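Local atomic coordinates of antigen 43 (Escherichia coli, PDB entry 4KH3), a protein that mediates bacterial clumping by Velcro-like self-association as an autotransporter of the AIDA type, and probably contributes to biofilm formation. Residues D5-P10 with N24-G29; T13-T18 with T30-T35; Q53-G58 with Q72-G77. All coordinates share one frame; numbering follows the deposited sequence.

Contact 1 (D5-P10 with N24-G29)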
ATOM      1  N   ASP A   5      45.247  31.574  11.593  1.00 66.16           N
ATOM      2  CA  ASP A   5      43.964  31.930  12.209  1.00 60.05           C
ATOM      3  C   ASP A   5      43.434  33.286  11.732  1.00 50.08           C
ATOM      4  O   ASP A   5      43.575  34.285  12.434  1.00 56.66           O
ATOM      5  CB  ASP A   5      44.090  31.940  13.742  1.00 57.05           C
ATOM      6  CG  ASP A   5      43.869  30.565  14.365  1.00 70.27           C
ATOM      7  OD1 ASP A   5      43.911  29.551  13.625  1.00 55.62           O
ATOM      8  OD2 ASP A   5      43.654  30.501  15.601  1.00 64.11           O
ATOM      9  N   ILE A   6      42.820  33.318  10.551  1.00 48.33           N
ATOM     10  CA  ILE A   6      42.238  34.553  10.026  1.00 42.74           C
ATOM     11  C   ILE A   6      41.076  35.013  10.901  1.00 43.89           C
ATOM     12  O   ILE A   6      40.222  34.218  11.296  1.00 41.57           O
ATOM     13  CB  ILE A   6      41.739  34.393   8.568  1.00 46.08           C
ATOM     14  CG1 ILE A   6      42.788  33.696   7.702  1.00 58.30           C
ATOM     15  CG2 ILE A   6      41.383  35.748   7.958  1.00 43.98           C
ATOM     16  CD1 ILE A   6      42.345  33.497   6.254  1.00 65.04           C
ATOM     17  N   VAL A   7      41.060  36.302  11.221  1.00 43.54           N
ATOM     18  CA  VAL A   7      39.960  36.875  11.979  1.00 38.01           C
ATOM     19  C   VAL A   7      39.282  37.947  11.143  1.00 40.10           C
ATOM     20  O   VAL A   7      39.951  38.793  10.542  1.00 45.10           O
ATOM     21  CB  VAL A   7      40.435  37.490  13.306  1.00 37.33           C
ATOM     22  CG1 VAL A   7      39.271  38.154  14.025  1.00 37.06           C
ATOM     23  CG2 VAL A   7      41.068  36.433  14.192  1.00 33.87           C
ATOM     24  N   VAL A   8      37.956  37.890  11.075  1.00 39.11           N
ATOM     25  CA  VAL A   8      37.193  38.914  10.376  1.00 37.58           C
ATOM     26  C   VAL A   8      36.355  39.644  11.405  1.00 31.02           C
ATOM     27  O   VAL A   8      35.434  39.068  11.988  1.00 34.34           O
ATOM     28  CB  VAL A   8      36.278  38.322   9.298  1.00 36.71           C
ATOM     29  CG1 VAL A   8      35.714  39.429   8.421  1.00 32.03           C
ATOM     30  CG2 VAL A   8      37.034  37.304   8.467  1.00 33.11           C
ATOM     31  N   HIS A   9      36.687  40.912  11.624  1.00 30.34           N
ATOM     32  CA  HIS A   9      36.074  41.717  12.677  1.00 36.47           C
ATOM     33  C   HIS A   9      34.727  42.262  12.229  1.00 34.09           C
ATOM     34  O   HIS A   9      34.442  42.313  11.026  1.00 31.11           O
ATOM     35  CB  HIS A   9      37.000  42.886  13.046  1.00 40.26           C
ATOM     36  CG  HIS A   9      38.346  42.460  13.540  1.00 52.61           C
ATOM     37  ND1 HIS A   9      39.393  42.158  12.693  1.00 38.27           N
ATOM     38  CD2 HIS A   9      38.817  42.282  14.802  1.00 41.46           C
ATOM     39  CE1 HIS A   9      40.450  41.810  13.410  1.00 43.50           C
ATOM     40  NE2 HIS A   9      40.126  41.877  14.687  1.00 46.94           N
ATOM     41  N   PRO A  10      33.893  42.672  13.193  1.00 28.18           N
ATOM     42  CA  PRO A  10      32.663  43.398  12.866  1.00 30.87           C
ATOM     43  C   PRO A  10      32.992  44.559  11.947  1.00 31.91           C
ATOM     44  O   PRO A  10      34.021  45.193  12.148  1.00 34.03           O
ATOM     45  CB  PRO A  10      32.219  43.933  14.222  1.00 19.47           C
ATOM     46  CG  PRO A  10      32.727  42.932  15.200  1.00 25.75           C
ATOM     47  CD  PRO A  10      34.034  42.442  14.641  1.00 32.12           C
ATOM     48  N   ASN A  24      41.705  27.974  10.921  1.00 30.75           N
ATOM     49  CA  ASN A  24      40.425  28.484  11.369  1.00 34.85           C
ATOM     50  C   ASN A  24      40.200  29.858  10.769  1.00 33.26           C
ATOM     51  O   ASN A  24      41.137  30.636  10.637  1.00 39.34           O
ATOM     52  CB  ASN A  24      40.384  28.601  12.892  1.00 29.39           C
ATOM     53  CG  ASN A  24      40.649  27.295  13.580  1.00 36.40           C
ATOM     54  OD1 ASN A  24      39.756  26.457  13.720  1.00 42.93           O
ATOM     55  ND2 ASN A  24      41.880  27.114  14.039  1.00 38.03           N
ATOM     56  N   GLN A  25      38.960  30.157  10.409  1.00 28.61           N
ATOM     57  CA  GLN A  25      38.582  31.529  10.109  1.00 24.27           C
ATOM     58  C   GLN A  25      37.462  31.890  11.056  1.00 27.52           C
ATOM     59  O   GLN A  25      36.411  31.253  11.045  1.00 29.32           O
ATOM     60  CB  GLN A  25      38.113  31.667   8.669  1.00 25.08           C
ATOM     61  CG  GLN A  25      37.533  33.044   8.322  1.00 26.05           C
ATOM     62  CD  GLN A  25      37.059  33.105   6.875  1.00 31.62           C
ATOM     63  OE1 GLN A  25      36.126  32.403   6.480  1.00 37.69           O
ATOM     64  NE2 GLN A  25      37.721  33.922   6.073  1.00 30.95           N
ATOM     65  N   PHE A  26      37.697  32.888  11.898  1.00 23.53           N
ATOM     66  CA  PHE A  26      36.697  33.307  12.867  1.00 23.91           C
ATOM     67  C   PHE A  26      36.011  34.568  12.363  1.00 28.07           C
ATOM     68  O   PHE A  26      36.621  35.636  12.279  1.00 33.01           O
ATOM     69  CB  PHE A  26      37.333  33.558  14.236  1.00 22.27           C
ATOM     70  CG  PHE A  26      38.053  32.372  14.799  1.00 23.03           C
ATOM     71  CD1 PHE A  26      37.349  31.332  15.395  1.00 26.42           C
ATOM     72  CD2 PHE A  26      39.445  32.305  14.759  1.00 29.14           C
ATOM     73  CE1 PHE A  26      38.016  30.226  15.936  1.00 27.07           C
ATOM     74  CE2 PHE A  26      40.127  31.208  15.294  1.00 30.01           C
ATOM     75  CZ  PHE A  26      39.410  30.166  15.884  1.00 29.44           C
ATOM     76  N   VAL A  27      34.735  34.444  12.019  1.00 32.21           N
ATOM     77  CA  VAL A  27      34.039  35.532  11.351  1.00 23.32           C
ATOM     78  C   VAL A  27      33.073  36.217  12.289  1.00 30.36           C
ATOM     79  O   VAL A  27      32.100  35.612  12.747  1.00 25.17           O
ATOM     80  CB  VAL A  27      33.264  35.035  10.131  1.00 21.16           C
ATOM     81  CG1 VAL A  27      32.721  36.210   9.342  1.00 22.60           C
ATOM     82  CG2 VAL A  27      34.149  34.153   9.271  1.00 21.16           C
ATOM     83  N   SER A  28      33.361  37.480  12.584  1.00 25.29           N
ATOM     84  CA  SER A  28      32.456  38.307  13.350  1.00 24.03           C
ATOM     85  C   SER A  28      31.863  39.353  12.416  1.00 23.29           C
ATOM     86  O   SER A  28      30.859  39.996  12.728  1.00 26.07           O
ATOM     87  CB  SER A  28      33.189  38.965  14.522  1.00 19.78           C
ATOM     88  OG  SER A  28      33.411  38.029  15.562  1.00 26.96           O
ATOM     89  N   GLY A  29      32.503  39.530  11.270  1.00 22.73           N
ATOM     90  CA  GLY A  29      31.966  40.387  10.230  1.00 24.15           C
ATOM     91  C   GLY A  29      31.358  39.520   9.148  1.00 29.14           C
ATOM     92  O   GLY A  29      30.586  38.605   9.441  1.00 26.42           O
TER
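The first rung-to-rung pairing of the parallel beta-helix joins Asp-5 to Val-8 with Asn-24 to Val-27, in register and 4.8 Å apart between strand axes. The backbone ladder starts with a weak bond from Ile-6 N to Asn-24 O and then firms up: Phe-26 N donates to Ile-6 O at 2.9 Å, and Val-8 N to Phe-26 O at 2.9 Å in an almost straight line (177°). Where the strands end, Val-8 O accepts twice, from Ser-28 N at 2.7 Å and from Gly-29 N, which approaches from above the carbonyl plane at 3.1 Å. Past this fork the CD of Pro-10 rests on the CB of Ser-28, 3.6 Å away.

On the outward face Asp-5 lies alongside Asn-24, its carboxylate leaning toward the next rung. Its OD1 takes a bond from Asn-24 ND2 (3.2 Å) on the syn side, but well out of the carboxylate plane. OD2 comes within 3.6 Å of Phe-26 CE2 at the ring edge, with the carboxylate turned 81° against the ring.

The inward face carries Val-8, whose CB lies against Val-27 CG1 and whose side chain also packs on Val-14. Strand 5-8 is the outermost of its row, whereas strand 24-27 is followed by strand 52-55, where Trp-54 stacks on Phe-26 and bonds through NE1 to Asn-24 OD1.

Contact 2 (T13-T18 with T30-T35)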
ATOM      1  N   THR A  13      34.642  42.949   5.759  1.00 40.77           N
ATOM      2  CA  THR A  13      34.113  41.985   4.800  1.00 29.59           C
ATOM      3  C   THR A  13      35.246  41.446   3.951  1.00 34.91           C
ATOM      4  O   THR A  13      35.890  42.210   3.237  1.00 44.85           O
ATOM      5  CB  THR A  13      33.070  42.624   3.864  1.00 36.71           C
ATOM      6  OG1 THR A  13      31.923  43.034   4.620  1.00 41.36           O
ATOM      7  CG2 THR A  13      32.631  41.639   2.783  1.00 34.90           C
ATOM      8  N   VAL A  14      35.493  40.139   4.023  1.00 31.09           N
ATOM      9  CA  VAL A  14      36.519  39.524   3.184  1.00 37.40           C
ATOM     10  C   VAL A  14      35.904  38.658   2.084  1.00 41.35           C
ATOM     11  O   VAL A  14      34.763  38.200   2.207  1.00 32.39           O
ATOM     12  CB  VAL A  14      37.513  38.686   4.005  1.00 30.80           C
ATOM     13  CG1 VAL A  14      37.902  39.441   5.265  1.00 40.19           C
ATOM     14  CG2 VAL A  14      36.909  37.326   4.356  1.00 36.02           C
ATOM     15  N   ASN A  15      36.672  38.445   1.017  1.00 31.26           N
ATOM     16  CA  ASN A  15      36.212  37.671  -0.132  1.00 33.37           C
ATOM     17  C   ASN A  15      37.158  36.554  -0.532  1.00 31.52           C
ATOM     18  O   ASN A  15      38.373  36.737  -0.552  1.00 38.02           O
ATOM     19  CB  ASN A  15      35.967  38.577  -1.335  1.00 20.46           C
ATOM     20  CG  ASN A  15      34.661  39.320  -1.233  1.00 39.59           C
ATOM     21  OD1 ASN A  15      33.610  38.792  -1.589  1.00 44.92           O
ATOM     22  ND2 ASN A  15      34.712  40.550  -0.736  1.00 43.25           N
ATOM     23  N   GLY A  16      36.590  35.397  -0.853  1.00 32.28           N
ATOM     24  CA  GLY A  16      37.365  34.268  -1.346  1.00 30.40           C
ATOM     25  C   GLY A  16      38.364  33.694  -0.363  1.00 27.42           C
ATOM     26  O   GLY A  16      38.335  34.005   0.831  1.00 27.66           O
ATOM     27  N   GLY A  17      39.265  32.861  -0.880  1.00 34.04           N
ATOM     28  CA  GLY A  17      40.191  32.119  -0.043  1.00 28.64           C
ATOM     29  C   GLY A  17      39.769  30.666   0.121  1.00 33.71           C
ATOM     30  O   GLY A  17      38.621  30.298  -0.143  1.00 30.92           O
ATOM     31  N   THR A  18      40.700  29.831   0.559  1.00 29.20           N
ATOM     32  CA  THR A  18      40.412  28.431   0.774  1.00 24.61           C
ATOM     33  C   THR A  18      41.040  28.004   2.090  1.00 34.84           C
ATOM     34  O   THR A  18      42.246  28.131   2.272  1.00 41.25           O
ATOM     35  CB  THR A  18      40.959  27.559  -0.377  1.00 29.80           C
ATOM     36  OG1 THR A  18      40.396  27.993  -1.626  1.00 33.80           O
ATOM     37  CG2 THR A  18      40.591  26.099  -0.156  1.00 27.94           C
ATOM     38  N   THR A  30      31.702  39.804   7.897  1.00 21.75           N
ATOM     39  CA  THR A  30      31.187  39.026   6.788  1.00 23.32           C
ATOM     40  C   THR A  30      32.314  38.376   6.004  1.00 27.82           C
ATOM     41  O   THR A  30      33.278  39.034   5.617  1.00 29.15           O
ATOM     42  CB  THR A  30      30.336  39.888   5.836  1.00 21.72           C
ATOM     43  OG1 THR A  30      29.159  40.318   6.517  1.00 27.63           O
ATOM     44  CG2 THR A  30      29.923  39.090   4.619  1.00 18.85           C
ATOM     45  N   ALA A  31      32.183  37.071   5.792  1.00 21.25           N
ATOM     46  CA  ALA A  31      33.067  36.326   4.921  1.00 20.52           C
ATOM     47  C   ALA A  31      32.260  35.818   3.730  1.00 24.14           C
ATOM     48  O   ALA A  31      31.286  35.083   3.897  1.00 27.85           O
ATOM     49  CB  ALA A  31      33.703  35.164   5.675  1.00 19.88           C
ATOM     50  N   ASN A  32      32.675  36.208   2.531  1.00 19.34           N
ATOM     51  CA  ASN A  32      31.948  35.882   1.314  1.00 20.19           C
ATOM     52  C   ASN A  32      32.747  34.991   0.371  1.00 22.24           C
ATOM     53  O   ASN A  32      33.872  35.315  -0.003  1.00 26.52           O
ATOM     54  CB  ASN A  32      31.524  37.172   0.591  1.00 24.46           C
ATOM     55  CG  ASN A  32      30.663  36.903  -0.635  1.00 32.54           C
ATOM     56  OD1 ASN A  32      29.550  36.394  -0.518  1.00 36.82           O
ATOM     57  ND2 ASN A  32      31.169  37.247  -1.813  1.00 37.40           N
ATOM     58  N   GLY A  33      32.171  33.856   0.000  1.00 18.37           N
ATOM     59  CA  GLY A  33      32.739  33.044  -1.062  1.00 17.19           C
ATOM     60  C   GLY A  33      33.933  32.209  -0.664  1.00 25.50           C
ATOM     61  O   GLY A  33      34.671  31.719  -1.519  1.00 28.17           O
ATOM     62  N   VAL A  34      34.128  32.037   0.638  1.00 25.54           N
ATOM     63  CA  VAL A  34      35.218  31.209   1.121  1.00 23.47           C
ATOM     64  C   VAL A  34      34.940  29.746   0.779  1.00 25.75           C
ATOM     65  O   VAL A  34      33.814  29.274   0.930  1.00 25.47           O
ATOM     66  CB  VAL A  34      35.389  31.364   2.649  1.00 20.62           C
ATOM     67  CG1 VAL A  34      36.474  30.445   3.159  1.00 21.69           C
ATOM     68  CG2 VAL A  34      35.714  32.798   2.999  1.00 21.28           C
ATOM     69  N   THR A  35      35.963  29.042   0.299  1.00 27.24           N
ATOM     70  CA  THR A  35      35.918  27.585   0.164  1.00 20.56           C
ATOM     71  C   THR A  35      36.527  26.955   1.414  1.00 26.19           C
ATOM     72  O   THR A  35      37.654  27.274   1.792  1.00 27.45           O
ATOM     73  CB  THR A  35      36.692  27.093  -1.087  1.00 25.68           C
ATOM     74  OG1 THR A  35      36.097  27.642  -2.264  1.00 25.56           O
ATOM     75  CG2 THR A  35      36.680  25.557  -1.191  1.00 15.18           C
TER
HETATM   76  O   HOH W   1      36.908  30.253  -2.467  1.00 30.03           O
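Val-14 and Ala-31 meet on the inward face of two successive beta-helix rungs, and around them the contact is close-knit. With CG1 anti to the carbonyl carbon (chi1 -43°), Val-14 CG2 takes the crowded position between backbone N and carbonyl carbon, which sets it 4.1 Å from Ala-31 CB. Short parallel-strand bonds frame the pair: Val-14 N to Thr-30 O, Asn-32 N to Val-14 O, and Gly-16 N to Asn-32 O at 2.8 Å. Val-34 adds its CG2 at 3.6 Å from Gly-16 O, and Gln-25 of strand 24-27 touches Val-14, Ala-31 and Val-34 from within.

The outward face is polar and more open. Thr-13 and Thr-30 lie side by side with matching torsions, OG1 of Thr-13 being 3.7 Å from CB of Thr-30, and Thr-18 repeats this over Thr-35. Between these pairs, Asn-32 ND2 donates to Asn-15 OD1 at 2.9 Å, the acceptor lying in the Asn-32 amide plane while the two amides stand 79° apart. Asn-32 OD1 is taken in turn by Asn-63 ND2. At the corner, where Gly-16 and Gly-33 both adopt positive phi, a water donates to Gly-17 O (2.9 Å) and Gly-33 O (2.8 Å) and accepts from Thr-35 OG1; Gly-17 O also receives Thr-35 N.

The chemistry is thus divided by face: the small aliphatic groups of Val-14, Ala-31 and Val-34 face inward, packed against the glutamine chains of the interior, while threonines and asparagines repeated side by side from rung to rung give the outside hydrogen-bonding groups, consistent with a surface suited to self-association.

Contact 3 (Q53-G58 with Q72-G77)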
ATOM      1  N   GLN A  53      35.462  27.212   9.185  1.00 20.60           N
ATOM      2  CA  GLN A  53      34.958  28.576   9.201  1.00 23.74           C
ATOM      3  C   GLN A  53      33.959  28.675  10.335  1.00 22.57           C
ATOM      4  O   GLN A  53      32.948  27.978  10.330  1.00 25.27           O
ATOM      5  CB  GLN A  53      34.274  28.914   7.876  1.00 23.25           C
ATOM      6  CG  GLN A  53      33.830  30.361   7.752  1.00 19.53           C
ATOM      7  CD  GLN A  53      33.082  30.646   6.444  1.00 26.59           C
ATOM      8  OE1 GLN A  53      32.070  30.005   6.141  1.00 19.11           O
ATOM      9  NE2 GLN A  53      33.579  31.614   5.668  1.00 16.60           N
ATOM     10  N   TRP A  54      34.262  29.518  11.315  1.00 23.64           N
ATOM     11  CA  TRP A  54      33.415  29.698  12.488  1.00 22.75           C
ATOM     12  C   TRP A  54      32.678  31.009  12.320  1.00 25.93           C
ATOM     13  O   TRP A  54      33.287  32.080  12.357  1.00 31.27           O
ATOM     14  CB  TRP A  54      34.265  29.725  13.772  1.00 20.65           C
ATOM     15  CG  TRP A  54      35.148  28.518  13.919  1.00 19.82           C
ATOM     16  CD1 TRP A  54      36.320  28.277  13.256  1.00 22.32           C
ATOM     17  CD2 TRP A  54      34.921  27.375  14.756  1.00 18.70           C
ATOM     18  NE1 TRP A  54      36.838  27.059  13.631  1.00 28.09           N
ATOM     19  CE2 TRP A  54      36.000  26.484  14.550  1.00 22.15           C
ATOM     20  CE3 TRP A  54      33.914  27.016  15.659  1.00 23.66           C
ATOM     21  CZ2 TRP A  54      36.100  25.259  15.214  1.00 18.48           C
ATOM     22  CZ3 TRP A  54      34.014  25.794  16.324  1.00 21.63           C
ATOM     23  CH2 TRP A  54      35.103  24.934  16.098  1.00 23.36           C
ATOM     24  N   ILE A  55      31.373  30.933  12.094  1.00 25.29           N
ATOM     25  CA  ILE A  55      30.587  32.148  11.982  1.00 28.03           C
ATOM     26  C   ILE A  55      30.103  32.432  13.382  1.00 27.71           C
ATOM     27  O   ILE A  55      29.287  31.690  13.924  1.00 28.03           O
ATOM     28  CB  ILE A  55      29.371  31.991  11.047  1.00 25.45           C
ATOM     29  CG1 ILE A  55      29.780  31.326   9.726  1.00 27.82           C
ATOM     30  CG2 ILE A  55      28.735  33.337  10.793  1.00 19.20           C
ATOM     31  CD1 ILE A  55      30.804  32.117   8.912  1.00 19.03           C
ATOM     32  N   LYS A  56      30.624  33.492  13.981  1.00 23.68           N
ATOM     33  CA  LYS A  56      30.323  33.780  15.373  1.00 30.65           C
ATOM     34  C   LYS A  56      29.111  34.683  15.517  1.00 25.24           C
ATOM     35  O   LYS A  56      28.578  35.194  14.525  1.00 20.29           O
ATOM     36  CB  LYS A  56      31.541  34.407  16.057  1.00 36.82           C
ATOM     37  CG  LYS A  56      32.824  33.615  15.831  1.00 32.96           C
ATOM     38  CD  LYS A  56      33.995  34.197  16.602  1.00 45.88           C
ATOM     39  CE  LYS A  56      33.788  34.035  18.105  1.00 58.53           C
ATOM     40  NZ  LYS A  56      33.507  32.606  18.482  1.00 69.27           N
ATOM     41  N   ALA A  57      28.691  34.880  16.762  1.00 20.40           N
ATOM     42  CA  ALA A  57      27.573  35.760  17.075  1.00 24.48           C
ATOM     43  C   ALA A  57      27.680  37.104  16.336  1.00 20.62           C
ATOM     44  O   ALA A  57      28.669  37.835  16.463  1.00 24.64           O
ATOM     45  CB  ALA A  57      27.484  35.967  18.590  1.00 20.65           C
ATOM     46  N   GLY A  58      26.670  37.412  15.539  1.00 22.33           N
ATOM     47  CA  GLY A  58      26.654  38.657  14.794  1.00 17.58           C
ATOM     48  C   GLY A  58      27.385  38.583  13.463  1.00 27.51           C
ATOM     49  O   GLY A  58      27.337  39.523  12.675  1.00 20.82           O
ATOM     50  N   GLN A  72      31.837  23.956   8.348  1.00 22.42           N
ATOM     51  CA  GLN A  72      31.397  25.302   8.706  1.00 18.85           C
ATOM     52  C   GLN A  72      30.631  25.237  10.025  1.00 21.03           C
ATOM     53  O   GLN A  72      29.690  24.454  10.171  1.00 18.28           O
ATOM     54  CB  GLN A  72      30.521  25.920   7.612  1.00 18.50           C
ATOM     55  CG  GLN A  72      30.129  27.393   7.877  1.00 17.75           C
ATOM     56  CD  GLN A  72      29.055  27.903   6.918  1.00 22.61           C
ATOM     57  OE1 GLN A  72      28.041  27.239   6.710  1.00 19.06           O
ATOM     58  NE2 GLN A  72      29.276  29.083   6.331  1.00 17.35           N
ATOM     59  N   ILE A  73      31.037  26.051  10.991  1.00 19.17           N
ATOM     60  CA  ILE A  73      30.373  26.047  12.285  1.00 20.58           C
ATOM     61  C   ILE A  73      29.645  27.359  12.481  1.00 25.08           C
ATOM     62  O   ILE A  73      30.261  28.415  12.629  1.00 23.47           O
ATOM     63  CB  ILE A  73      31.342  25.811  13.458  1.00 25.76           C
ATOM     64  CG1 ILE A  73      32.207  24.571  13.214  1.00 24.26           C
ATOM     65  CG2 ILE A  73      30.568  25.680  14.760  1.00 17.62           C
ATOM     66  CD1 ILE A  73      33.566  24.872  12.593  1.00 22.49           C
ATOM     67  N   VAL A  74      28.321  27.286  12.456  1.00 20.82           N
ATOM     68  CA  VAL A  74      27.517  28.478  12.586  1.00 19.41           C
ATOM     69  C   VAL A  74      27.033  28.523  14.004  1.00 23.35           C
ATOM     70  O   VAL A  74      26.176  27.734  14.409  1.00 27.77           O
ATOM     71  CB  VAL A  74      26.340  28.476  11.618  1.00 18.94           C
ATOM     72  CG1 VAL A  74      25.487  29.718  11.820  1.00 18.49           C
ATOM     73  CG2 VAL A  74      26.851  28.401  10.197  1.00 16.82           C
ATOM     74  N   GLN A  75      27.608  29.438  14.767  1.00 23.14           N
ATOM     75  CA  GLN A  75      27.334  29.506  16.191  1.00 30.19           C
ATOM     76  C   GLN A  75      26.058  30.276  16.456  1.00 26.94           C
ATOM     77  O   GLN A  75      25.563  31.000  15.585  1.00 27.48           O
ATOM     78  CB  GLN A  75      28.521  30.141  16.910  1.00 26.73           C
ATOM     79  CG  GLN A  75      29.823  29.437  16.574  1.00 34.10           C
ATOM     80  CD  GLN A  75      30.781  29.346  17.745  1.00 53.30           C
ATOM     81  OE1 GLN A  75      31.496  30.304  18.056  1.00 51.01           O
ATOM     82  NE2 GLN A  75      30.805  28.184  18.398  1.00 48.27           N
ATOM     83  N   ALA A  76      25.519  30.111  17.656  1.00 29.76           N
ATOM     84  CA  ALA A  76      24.340  30.865  18.037  1.00 29.10           C
ATOM     85  C   ALA A  76      24.592  32.352  17.781  1.00 29.42           C
ATOM     86  O   ALA A  76      25.660  32.870  18.103  1.00 34.00           O
ATOM     87  CB  ALA A  76      24.002  30.604  19.485  1.00 26.10           C
ATOM     88  N   GLY A  77      23.628  33.014  17.150  1.00 26.17           N
ATOM     89  CA  GLY A  77      23.763  34.409  16.781  1.00 12.69           C
ATOM     90  C   GLY A  77      24.427  34.584  15.427  1.00 28.81           C
ATOM     91  O   GLY A  77      24.449  35.686  14.862  1.00 20.17           O
TER
HETATM   92  O   HOH W   2      29.928  33.285  18.765  1.00 34.90           O
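Trp-54 and Ile-73 lie side by side on the outward face of adjacent beta-helix rungs, and the isoleucine lies over one face of the indole, chiefly its six-membered ring. Its CB starts 3.6 Å from Trp-54 CE3, and CG2 stays near that same rim of the ring. CG1, anti to the carbonyl carbon, moves along past Trp-54 CZ3 at 3.8 Å. An unusual chi2 of 95° then swings CD1 over the middle of the six-membered ring, 3.4 Å from its centroid and 8° off the normal, a close CH-pi contact.

On the inward face, Gln-53 and Gln-72 run extended and parallel, their amides nearly coplanar. Gln-72 NE2 donates to Gln-53 OE1 at 2.9 Å. Since Gln-53 NE2 goes on to Gln-25 and Gln-72 OE1 receives Gln-91 NE2, the buried amides form a glutamine ladder running from rung to rung, with Thr-64 OG1 as a further partner of Gln-53 OE1.

Backbone bonds link Ile-73 N to Gln-53 O, Ile-55 N to Ile-73 O and Gln-75 N to Ile-55 O. Farther on, the bent Lys-56 chain brings NZ to Gln-75 OE1 in a weak bond (3.1 Å), and Gly-58 N reaches Gly-77 O at 2.9 Å from above the carbonyl plane.

Strand 52-55 is flanked by strands 24-27 and 71-74. Beyond the latter comes strand 90-93, whose Leu-93 packs on Val-74.

All three contacts lie near the N-terminal end of the long parallel beta-helix. Contacts 1 and 2 join the same two turns on different walls: strand 5-8 leads into 13-15 and strand 24-27 into 30-32, and their segments interleave along the chain, with centres about 10 Å apart. Contact 3 follows both in sequence and belongs to the same row of strands as contact 1, its centre again about 10 Å away, with 24-27 and 52-55 as direct neighbours. The centres of contacts 2 and 3 are about 14 Å apart, yet Ala-31 and Val-34 pack on Gln-53 across the interior. Repeated strand pairing thus builds the elongated scaffold of the protein, consistent with its relation to adhesin stalks.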